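PDB 6G5O: cytochrome P450 from Zobellia galactanivorans, which binds a haem (protoporphyrin IX containing iron) inside the largely helical fold of the cytochrome P450 family. Local coordinates for residues K12-K17 with W295-R300; R66-I71 with T206-K211; A105-I110 with L344-Q349. All blocks are in the same frame, centred on the assembly; numbering follows the deposited sequence.

From the N terminus, helix 11-16 comes first, and interaction 1 closes the longest loop, joining it to helix 295-298, which follows strand 290-293 of the mixed sheet. Interaction 2 lies wholly within that loop: residues 66-71, before helix 79-92, meet the start of helix 207-220. Interaction 3 starts between the two halves of interaction 2, on helix 97-117, and ends beyond both earlier contacts on helix 333-350, so along the chain it crosses each of them. None of the three touches another; their centres lie 34 to 36 Å apart. Interaction 1 joins two helices at the sheet end, interaction 2 the segment before helix 79-92 to helix 207-220, and interaction 3 two helices of the helical core.

Interaction 1 of 3, residues K12-K17 with W295-R300; sequences KARESK and WASANR. With HEM (protoporphyrin IX containing Fe), chain C.
Arg14 and Ser297 supply the hydrogen bond between the two short helices. NH1 of Arg14 donates to OG of Ser297 over 3.1 Å, nearly straight at 163°, with the hydroxyl at the edge of the guanidinium and almost exactly in its plane. The arginine chain leaves its helix extended and bends only at chi3 (58°), which brings the NH1 edge of the guanidinium up to the serine hydroxyl. OG is gripped twice, since it is also hydrogen-bonded to Leu33 O. The other terminal nitrogen, NH2, forms a salt bridge with Asp8.

These helices belong to the sheet end of the P450 fold: helix 11-16 precedes strand 19-22, and helix 295-298 follows strand 290-293 of the same five-stranded sheet.

Without a hydrogen bond, the Arg300 carbonyl lies over one face of the Arg14 guanidinium, its O 3.5 Å from Arg14 NH2, an approach that the opposite partial charges probably favour. On the far side from Arg14, helix 295-298 meets the haem: methyl CMA of the haem sits over one face of the Trp295 indole, toward its rim, 3.6 Å from Trp295 NE1, and Trp295 CZ2 comes within 3.4 Å of propionate oxygen O2A.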
loop_
_atom_site.group_PDB
_atom_site.type_symbol
_atom_site.label_atom_id
_atom_site.label_comp_id
_atom_site.label_asym_id
_atom_site.label_seq_id
_atom_site.Cartn_x
_atom_site.Cartn_y
_atom_site.Cartn_z
ATOM N N LYS A 12 -2.037 4.704 23.993
ATOM C CA LYS A 12 -2.815 5.225 25.093
ATOM C C LYS A 12 -4.247 5.383 24.630
ATOM O O LYS A 12 -5.151 4.855 25.245
ATOM C CB LYS A 12 -2.261 6.558 25.637
ATOM C CG LYS A 12 -2.916 7.000 26.965
ATOM C CD LYS A 12 -2.130 8.079 27.710
ATOM N N ALA A 13 -4.476 6.075 23.532
ATOM C CA ALA A 13 -5.871 6.310 23.119
ATOM C C ALA A 13 -6.658 5.021 22.801
ATOM O O ALA A 13 -7.862 4.943 23.072
ATOM C CB ALA A 13 -5.903 7.264 21.934
ATOM N N ARG A 14 -5.989 4.028 22.195
ATOM C CA ARG A 14 -6.632 2.744 21.852
ATOM C C ARG A 14 -7.095 2.017 23.084
ATOM O O ARG A 14 -8.206 1.482 23.121
ATOM C CB ARG A 14 -5.672 1.819 21.057
ATOM C CG ARG A 14 -6.273 0.443 20.691
ATOM C CD ARG A 14 -5.346 -0.396 19.835
ATOM N NE ARG A 14 -4.045 -0.634 20.478
ATOM C CZ ARG A 14 -2.882 -0.098 20.112
ATOM N NH1 ARG A 14 -2.769 0.741 19.079
ATOM N NH2 ARG A 14 -1.801 -0.423 20.781
ATOM N N GLU A 15 -6.220 1.974 24.089
ATOM C CA GLU A 15 -6.511 1.245 25.328
ATOM C C GLU A 15 -7.532 1.961 26.233
ATOM O O GLU A 15 -8.365 1.309 26.841
ATOM C CB GLU A 15 -5.199 0.865 26.045
ATOM C CG GLU A 15 -4.440 -0.174 25.217
ATOM C CD GLU A 15 -3.060 -0.522 25.739
ATOM O OE1 GLU A 15 -2.652 0.076 26.767
ATOM O OE2 GLU A 15 -2.387 -1.392 25.112
ATOM N N SER A 16 -7.513 3.290 26.277
ATOM C CA SER A 16 -8.463 4.045 27.115
ATOM C C SER A 16 -9.829 4.281 26.462
ATOM O O SER A 16 -10.814 3.757 26.941
ATOM C CB SER A 16 -7.843 5.368 27.537
ATOM O OG SER A 16 -7.335 6.027 26.398
ATOM N N LYS A 17 -9.903 5.067 25.385
ATOM C CA LYS A 17 -11.207 5.402 24.748
ATOM C C LYS A 17 -11.558 4.551 23.503
ATOM O O LYS A 17 -12.733 4.319 23.219
ATOM C CB LYS A 17 -11.245 6.895 24.402
ATOM N N TRP A 295 -5.737 1.124 10.214
ATOM C CA TRP A 295 -5.097 -0.179 10.070
ATOM C C TRP A 295 -3.828 -0.263 10.925
ATOM O O TRP A 295 -3.537 -1.297 11.532
ATOM C CB TRP A 295 -4.769 -0.455 8.576
ATOM C CG TRP A 295 -5.833 -0.031 7.565
ATOM C CD1 TRP A 295 -5.743 1.005 6.675
ATOM C CD2 TRP A 295 -7.117 -0.633 7.344
ATOM N NE1 TRP A 295 -6.910 1.089 5.908
ATOM C CE2 TRP A 295 -7.757 0.098 6.301
ATOM C CE3 TRP A 295 -7.787 -1.711 7.913
ATOM C CZ2 TRP A 295 -9.028 -0.213 5.832
ATOM C CZ3 TRP A 295 -9.076 -2.039 7.448
ATOM C CH2 TRP A 295 -9.693 -1.283 6.415
ATOM N N ALA A 296 -3.059 0.815 10.992
ATOM C CA ALA A 296 -1.789 0.791 11.734
ATOM C C ALA A 296 -1.979 0.580 13.256
ATOM O O ALA A 296 -1.214 -0.144 13.864
ATOM C CB ALA A 296 -0.982 2.034 11.476
ATOM N N SER A 297 -3.007 1.190 13.847
ATOM C CA SER A 297 -3.373 0.927 15.242
ATOM C C SER A 297 -3.961 -0.471 15.466
ATOM O O SER A 297 -3.594 -1.145 16.420
ATOM C CB SER A 297 -4.385 1.970 15.714
ATOM O OG SER A 297 -4.842 1.718 17.021
ATOM N N ALA A 298 -4.848 -0.913 14.574
ATOM C CA ALA A 298 -5.459 -2.221 14.701
ATOM C C ALA A 298 -4.375 -3.310 14.686
ATOM O O ALA A 298 -4.506 -4.284 15.378
ATOM C CB ALA A 298 -6.485 -2.454 13.610
ATOM N N ASN A 299 -3.299 -3.083 13.954
ATOM C CA ASN A 299 -2.264 -4.059 13.753
ATOM C C ASN A 299 -1.254 -4.096 14.913
ATOM O O ASN A 299 -0.311 -4.899 14.878
ATOM C CB ASN A 299 -1.554 -3.809 12.416
ATOM C CG ASN A 299 -2.315 -4.372 11.212
ATOM O OD1 ASN A 299 -3.209 -5.216 11.348
ATOM N ND2 ASN A 299 -1.943 -3.927 10.024
ATOM N N ARG A 300 -1.431 -3.200 15.897
ATOM C CA ARG A 300 -0.673 -3.247 17.157
ATOM C C ARG A 300 -1.550 -3.619 18.388
ATOM O O ARG A 300 -1.055 -3.640 19.491
ATOM C CB ARG A 300 0.011 -1.898 17.433
ATOM C CG ARG A 300 0.906 -1.369 16.334
ATOM C CD ARG A 300 2.071 -2.299 16.072
ATOM N NE ARG A 300 2.976 -1.711 15.097
ATOM C CZ ARG A 300 4.043 -0.970 15.376
ATOM N NH1 ARG A 300 4.402 -0.740 16.613
ATOM N NH2 ARG A 300 4.776 -0.473 14.413
HETATM C CHA HEM C . -6.997 -1.194 -1.316
HETATM C CHB HEM C . -3.007 -1.310 1.405
HETATM C CHC HEM C . -0.307 -1.985 -2.525
HETATM C CHD HEM C . -4.166 -1.252 -5.262
HETATM C C1A HEM C . -6.140 -1.192 -0.238
HETATM C C2A HEM C . -6.541 -1.062 1.124
HETATM C C3A HEM C . -5.435 -1.107 1.851
HETATM C C4A HEM C . -4.320 -1.244 0.994
HETATM C CMA HEM C . -5.416 -1.027 3.342
HETATM C CAA HEM C . -7.950 -0.952 1.705
HETATM C CBA HEM C . -8.495 0.448 1.471
HETATM C CGA HEM C . -9.927 0.566 1.943
HETATM O O1A HEM C . -10.636 1.450 1.472
HETATM O O2A HEM C . -10.435 -0.205 2.778
HETATM C C1B HEM C . -1.930 -1.506 0.566
HETATM C C2B HEM C . -0.635 -1.754 1.066
HETATM C C3B HEM C . 0.165 -1.928 -0.040
HETATM C C4B HEM C . -0.747 -1.793 -1.220
HETATM C CMB HEM C . -0.222 -1.755 2.507
HETATM C CAB HEM C . 1.578 -2.256 -0.208
HETATM C CBB HEM C . 2.397 -2.649 0.749
HETATM C C1C HEM C . -1.109 -1.853 -3.629
HETATM C C2C HEM C . -0.663 -1.837 -4.949
HETATM C C3C HEM C . -1.754 -1.571 -5.738
HETATM C C4C HEM C . -2.864 -1.457 -4.862
HETATM C CMC HEM C . 0.735 -2.075 -5.429
HETATM C CAC HEM C . -1.819 -1.488 -7.204
HETATM C CBC HEM C . -0.822 -1.623 -8.072
HETATM C C1D HEM C . -5.255 -1.239 -4.375
HETATM C C2D HEM C . -6.645 -1.144 -4.855
HETATM C C3D HEM C . -7.445 -1.150 -3.776
HETATM C C4D HEM C . -6.530 -1.190 -2.630
HETATM C CMD HEM C . -7.047 -1.117 -6.290
HETATM C CAD HEM C . -8.961 -1.076 -3.769
HETATM C CBD HEM C . -9.689 -2.421 -3.617
HETATM C CGD HEM C . -11.216 -2.227 -3.698
HETATM O O1D HEM C . -11.735 -1.061 -3.594
HETATM O O2D HEM C . -12.019 -3.207 -3.873
HETATM N NA HEM C . -4.757 -1.257 -0.305
HETATM N NB HEM C . -1.951 -1.525 -0.768
HETATM N NC HEM C . -2.432 -1.594 -3.571
HETATM N ND HEM C . -5.258 -1.271 -3.052
HETATM FE FE HEM C . -3.700 -1.402 -1.950
HETATM O O HOH W 1 -3.362 0.811 -1.721
#

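Interaction 2 of 3, residues R66-I71 with T206-K211; sequences RDTRQI and TKEEVK
The methyl CG2 of Thr68 lies over one face of the Glu208 carboxylate, 3.5 Å from Glu208 OE2; OG1 of Thr68 is equally far from OE2, without a hydrogen bond. The guanidinium of Arg66 has Gln70 NE2 over the centre of one face and Thr68 O at its edge, in plane, in a weak bond from NH1; salt bridges to Glu62 and Glu74 hold it further. Residues 66-71 precede helix 79-92 and pack against the beginning of helix 207-220, which, by its place in the chain, probably corresponds to the N-terminal part of the long I-helix of P450s.

That helix opens with a capping box. Glu209 N donates to Thr206 OG1 (3.1 Å), and Thr206 N returns a bond to Glu209 OE1 (2.9 Å, 167°). OE1 also accepts from the Thr206 hydroxyl and forms a salt bridge with Arg203, while OE2 is hydrogen-bonded to Tyr83.

Glu208 reaches Thr68 because its chain bends at chi2 (72°). Lys211 instead runs extended and crosses Thr68 at about a right angle, its CE 3.7 Å from Thr68 OG1. Deeper in, the tip of Ile71 lies against the aliphatic part of Glu209, CD1 to CG 4.0 Å. Between the backbones, water 2 donates to both Arg69 O (2.9 Å) and Glu208 O (2.8 Å).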
loop_
_atom_site.group_PDB
_atom_site.type_symbol
_atom_site.label_atom_id
_atom_site.label_comp_id
_atom_site.label_asym_id
_atom_site.label_seq_id
_atom_site.Cartn_x
_atom_site.Cartn_y
_atom_site.Cartn_z
ATOM N N ARG A 66 -9.706 16.510 -7.365
ATOM C CA ARG A 66 -10.134 15.592 -8.412
ATOM C C ARG A 66 -11.632 15.381 -8.419
ATOM O O ARG A 66 -12.278 15.513 -7.407
ATOM C CB ARG A 66 -9.397 14.234 -8.287
ATOM C CG ARG A 66 -9.866 13.307 -7.154
ATOM C CD ARG A 66 -8.969 12.029 -7.067
ATOM N NE ARG A 66 -9.116 11.236 -5.844
ATOM C CZ ARG A 66 -10.115 10.384 -5.572
ATOM N NH1 ARG A 66 -11.107 10.175 -6.444
ATOM N NH2 ARG A 66 -10.129 9.734 -4.395
ATOM N N ASP A 67 -12.146 15.030 -9.592
ATOM C CA ASP A 67 -13.560 14.851 -9.848
ATOM C C ASP A 67 -13.910 13.375 -10.145
ATOM O O ASP A 67 -15.036 12.950 -9.976
ATOM C CB ASP A 67 -13.936 15.711 -11.081
ATOM N N THR A 68 -12.944 12.604 -10.632
ATOM C CA THR A 68 -13.190 11.243 -11.116
ATOM C C THR A 68 -13.259 10.166 -10.005
ATOM O O THR A 68 -12.321 10.004 -9.192
ATOM C CB THR A 68 -12.068 10.846 -12.081
ATOM O OG1 THR A 68 -11.936 11.850 -13.101
ATOM C CG2 THR A 68 -12.315 9.466 -12.717
ATOM N N ARG A 69 -14.364 9.430 -10.003
ATOM C CA ARG A 69 -14.634 8.379 -9.024
ATOM C C ARG A 69 -13.691 7.192 -9.248
ATOM O O ARG A 69 -13.606 6.660 -10.352
ATOM C CB ARG A 69 -16.078 7.898 -9.156
ATOM C CG ARG A 69 -16.437 6.724 -8.256
ATOM C CD ARG A 69 -17.939 6.415 -8.304
ATOM N NE ARG A 69 -18.723 7.599 -7.923
ATOM C CZ ARG A 69 -18.882 8.081 -6.678
ATOM N NH1 ARG A 69 -18.347 7.496 -5.607
ATOM N NH2 ARG A 69 -19.593 9.181 -6.492
ATOM N N GLN A 70 -12.985 6.790 -8.207
ATOM C CA GLN A 70 -12.061 5.671 -8.327
ATOM C C GLN A 70 -12.784 4.352 -8.194
ATOM O O GLN A 70 -13.796 4.253 -7.480
ATOM C CB GLN A 70 -10.910 5.826 -7.354
ATOM C CG GLN A 70 -10.049 6.976 -7.798
ATOM C CD GLN A 70 -8.803 7.215 -6.995
ATOM O OE1 GLN A 70 -8.492 6.484 -6.043
ATOM N NE2 GLN A 70 -8.055 8.260 -7.391
ATOM N N ILE A 71 -12.313 3.355 -8.937
ATOM C CA ILE A 71 -13.005 2.069 -9.094
ATOM C C ILE A 71 -12.019 0.887 -8.903
ATOM O O ILE A 71 -10.998 0.853 -9.585
ATOM C CB ILE A 71 -13.667 2.001 -10.477
ATOM C CG1 ILE A 71 -14.728 3.128 -10.575
ATOM C CG2 ILE A 71 -14.329 0.641 -10.715
ATOM C CD1 ILE A 71 -15.430 3.235 -11.906
ATOM N N THR A 206 -16.468 2.621 -20.162
ATOM C CA THR A 206 -16.134 3.908 -20.738
ATOM C C THR A 206 -14.725 4.335 -20.330
ATOM O O THR A 206 -14.141 3.806 -19.393
ATOM C CB THR A 206 -17.040 5.020 -20.190
ATOM O OG1 THR A 206 -16.838 5.111 -18.778
ATOM C CG2 THR A 206 -18.542 4.750 -20.494
ATOM N N LYS A 207 -14.226 5.360 -21.008
ATOM C CA LYS A 207 -12.934 5.914 -20.717
ATOM C C LYS A 207 -12.844 6.473 -19.315
ATOM O O LYS A 207 -11.772 6.356 -18.689
ATOM C CB LYS A 207 -12.592 6.996 -21.714
ATOM C CG LYS A 207 -12.430 6.494 -23.122
ATOM C CD LYS A 207 -11.955 7.651 -23.989
ATOM C CE LYS A 207 -11.888 7.256 -25.461
ATOM N NZ LYS A 207 -10.932 8.184 -26.139
ATOM N N GLU A 208 -13.950 7.080 -18.843
ATOM C CA GLU A 208 -14.053 7.585 -17.485
ATOM C C GLU A 208 -13.926 6.479 -16.437
ATOM O O GLU A 208 -13.314 6.701 -15.365
ATOM C CB GLU A 208 -15.374 8.350 -17.271
ATOM C CG GLU A 208 -15.636 8.943 -15.870
ATOM C CD GLU A 208 -14.768 10.182 -15.510
ATOM O OE1 GLU A 208 -13.820 10.531 -16.265
ATOM O OE2 GLU A 208 -15.044 10.827 -14.458
ATOM N N GLU A 209 -14.534 5.328 -16.702
ATOM C CA GLU A 209 -14.402 4.186 -15.794
ATOM C C GLU A 209 -12.969 3.653 -15.819
ATOM O O GLU A 209 -12.435 3.349 -14.793
ATOM C CB GLU A 209 -15.396 3.089 -16.137
ATOM C CG GLU A 209 -16.808 3.421 -15.658
ATOM C CD GLU A 209 -17.854 2.583 -16.357
ATOM O OE1 GLU A 209 -17.805 2.548 -17.592
ATOM O OE2 GLU A 209 -18.679 1.913 -15.691
ATOM N N VAL A 210 -12.348 3.584 -16.981
ATOM C CA VAL A 210 -10.983 3.077 -17.094
ATOM C C VAL A 210 -10.071 4.003 -16.327
ATOM O O VAL A 210 -9.188 3.544 -15.625
ATOM C CB VAL A 210 -10.569 2.913 -18.583
ATOM C CG1 VAL A 210 -9.079 2.548 -18.753
ATOM C CG2 VAL A 210 -11.418 1.827 -19.204
ATOM N N LYS A 211 -10.329 5.305 -16.400
ATOM C CA LYS A 211 -9.496 6.268 -15.717
ATOM C C LYS A 211 -9.610 6.090 -14.199
ATOM O O LYS A 211 -8.624 6.207 -13.461
ATOM C CB LYS A 211 -9.910 7.681 -16.129
ATOM C CG LYS A 211 -9.115 8.800 -15.481
ATOM C CD LYS A 211 -9.639 10.159 -15.917
ATOM C CE LYS A 211 -8.922 11.299 -15.186
ATOM N NZ LYS A 211 -9.170 12.621 -15.817
HETATM O O HOH W 2 -14.806 6.870 -12.954
#

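Interaction 3 of 3, residues A105-I110 with L344-Q349; sequences AQISEI and LQTLAQ
Within the four-helix bundle of the P450 core, Thr346 of helix 333-350 rests against Ile107 and Ser108 of helix 97-117. The two branches of the threonine do different work. Its methyl CG2 lies on the backbone, 4.0 Å from Ser108 CA and 4.2 Å from Ile107 O. Its hydroxyl side meets the branch methyl of the isoleucine, Ile107 CG2 lying 3.9 Å from Thr346 OG1 and 4.1 Å from Thr346 CB. The chi1 of Thr346, -55°, sets OG1 beside its own backbone N and sends CG2 anti to that N, towards the other helix. OG1 in turn is hydrogen-bonded to Ile342 O, one turn earlier in its own helix, which satisfies a polar atom in a buried setting.

By their order in the chain, helices 97-117 and 333-350 match the D and L helices, which in P450s bundle with E (here 122-139) and the C-terminal part of the I-helix (here 223-238). The surrounding packing agrees: Ile107 also touches Leu130 of helix 122-139, and Leu347 packs on Ile233 and Leu236 of helix 223-238.

No hydrogen bond links the two segments. The backbones come closest at Ser108 and Thr346, whose CA atoms are 6.4 Å apart, consistent with the modest size of these side chains. The serine side chain itself touches Lys350 at the end of the partner helix.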
loop_
_atom_site.group_PDB
_atom_site.type_symbol
_atom_site.label_atom_id
_atom_site.label_comp_id
_atom_site.label_asym_id
_atom_site.label_seq_id
_atom_site.Cartn_x
_atom_site.Cartn_y
_atom_site.Cartn_z
ATOM N N ALA A 105 14.411 -11.389 -12.019
ATOM C CA ALA A 105 15.491 -10.783 -12.819
ATOM C C ALA A 105 15.665 -9.272 -12.561
ATOM O O ALA A 105 16.787 -8.825 -12.338
ATOM C CB ALA A 105 15.296 -11.072 -14.298
ATOM N N GLN A 106 14.569 -8.509 -12.508
ATOM C CA GLN A 106 14.651 -7.067 -12.154
ATOM C C GLN A 106 15.254 -6.843 -10.779
ATOM O O GLN A 106 16.032 -5.905 -10.576
ATOM C CB GLN A 106 13.277 -6.338 -12.198
ATOM C CG GLN A 106 12.537 -6.303 -13.545
ATOM C CD GLN A 106 11.173 -5.605 -13.419
ATOM O OE1 GLN A 106 10.770 -5.222 -12.329
ATOM N NE2 GLN A 106 10.512 -5.366 -14.533
ATOM N N ILE A 107 14.859 -7.664 -9.813
ATOM C CA ILE A 107 15.230 -7.378 -8.444
ATOM C C ILE A 107 16.699 -7.845 -8.203
ATOM O O ILE A 107 17.480 -7.183 -7.499
ATOM C CB ILE A 107 14.218 -7.984 -7.465
ATOM C CG1 ILE A 107 12.926 -7.152 -7.480
ATOM C CG2 ILE A 107 14.776 -8.046 -6.033
ATOM C CD1 ILE A 107 11.843 -7.679 -6.571
ATOM N N SER A 108 17.046 -8.970 -8.792
ATOM C CA SER A 108 18.411 -9.418 -8.844
ATOM C C SER A 108 19.353 -8.328 -9.425
ATOM O O SER A 108 20.333 -7.931 -8.778
ATOM C CB SER A 108 18.471 -10.689 -9.692
ATOM O OG SER A 108 19.785 -11.193 -9.691
ATOM N N GLU A 109 18.999 -7.807 -10.607
ATOM C CA GLU A 109 19.737 -6.712 -11.255
ATOM C C GLU A 109 19.978 -5.488 -10.358
ATOM O O GLU A 109 21.114 -5.008 -10.230
ATOM C CB GLU A 109 19.045 -6.265 -12.545
ATOM C CG GLU A 109 19.064 -4.738 -12.770
ATOM C CD GLU A 109 19.419 -4.305 -14.190
ATOM O OE1 GLU A 109 18.591 -4.534 -15.107
ATOM O OE2 GLU A 109 20.524 -3.718 -14.359
ATOM N N ILE A 110 18.909 -4.975 -9.746
ATOM C CA ILE A 110 19.025 -3.783 -8.891
ATOM C C ILE A 110 19.841 -4.071 -7.609
ATOM O O ILE A 110 20.581 -3.206 -7.124
ATOM C CB ILE A 110 17.644 -3.142 -8.598
ATOM C CG1 ILE A 110 17.769 -1.790 -7.905
ATOM C CG2 ILE A 110 16.815 -3.989 -7.661
ATOM C CD1 ILE A 110 18.444 -0.715 -8.717
ATOM N N LEU A 344 13.218 -10.020 -0.225
ATOM C CA LEU A 344 13.818 -10.595 0.998
ATOM C C LEU A 344 14.793 -11.755 0.701
ATOM O O LEU A 344 15.843 -11.840 1.318
ATOM C CB LEU A 344 12.781 -11.043 2.007
ATOM C CG LEU A 344 11.921 -9.997 2.748
ATOM C CD1 LEU A 344 11.003 -10.719 3.731
ATOM C CD2 LEU A 344 12.756 -8.973 3.467
ATOM N N GLN A 345 14.418 -12.624 -0.228
ATOM C CA GLN A 345 15.213 -13.773 -0.621
ATOM C C GLN A 345 16.452 -13.328 -1.408
ATOM O O GLN A 345 17.533 -13.842 -1.154
ATOM C CB GLN A 345 14.382 -14.836 -1.395
ATOM C CG GLN A 345 13.754 -15.941 -0.544
ATOM C CD GLN A 345 14.729 -16.470 0.535
ATOM O OE1 GLN A 345 15.813 -16.944 0.188
ATOM N NE2 GLN A 345 14.368 -16.323 1.848
ATOM N N THR A 346 16.308 -12.352 -2.313
ATOM C CA THR A 346 17.453 -11.855 -3.051
ATOM C C THR A 346 18.494 -11.223 -2.110
ATOM O O THR A 346 19.677 -11.499 -2.244
ATOM C CB THR A 346 17.025 -10.883 -4.148
ATOM O OG1 THR A 346 16.071 -11.538 -4.982
ATOM C CG2 THR A 346 18.229 -10.426 -5.015
ATOM N N LEU A 347 18.050 -10.399 -1.163
ATOM C CA LEU A 347 18.957 -9.826 -0.172
ATOM C C LEU A 347 19.630 -10.902 0.705
ATOM O O LEU A 347 20.815 -10.804 1.027
ATOM C CB LEU A 347 18.235 -8.833 0.714
ATOM C CG LEU A 347 17.666 -7.571 0.043
ATOM C CD1 LEU A 347 16.776 -6.813 1.014
ATOM C CD2 LEU A 347 18.793 -6.673 -0.449
ATOM N N ALA A 348 18.881 -11.923 1.104
ATOM C CA ALA A 348 19.437 -12.974 1.946
ATOM C C ALA A 348 20.499 -13.833 1.230
ATOM O O ALA A 348 21.414 -14.350 1.870
ATOM C CB ALA A 348 18.323 -13.855 2.487
ATOM N N GLN A 349 20.347 -14.016 -0.082
ATOM C CA GLN A 349 21.276 -14.836 -0.847
ATOM C C GLN A 349 22.502 -14.057 -1.402
ATOM O O GLN A 349 23.428 -14.679 -1.889
ATOM C CB GLN A 349 20.535 -15.544 -1.975
ATOM C CG GLN A 349 19.661 -16.691 -1.529
ATOM C CD GLN A 349 18.513 -16.961 -2.509
ATOM O OE1 GLN A 349 18.624 -16.680 -3.711
ATOM N NE2 GLN A 349 17.385 -17.483 -1.988
#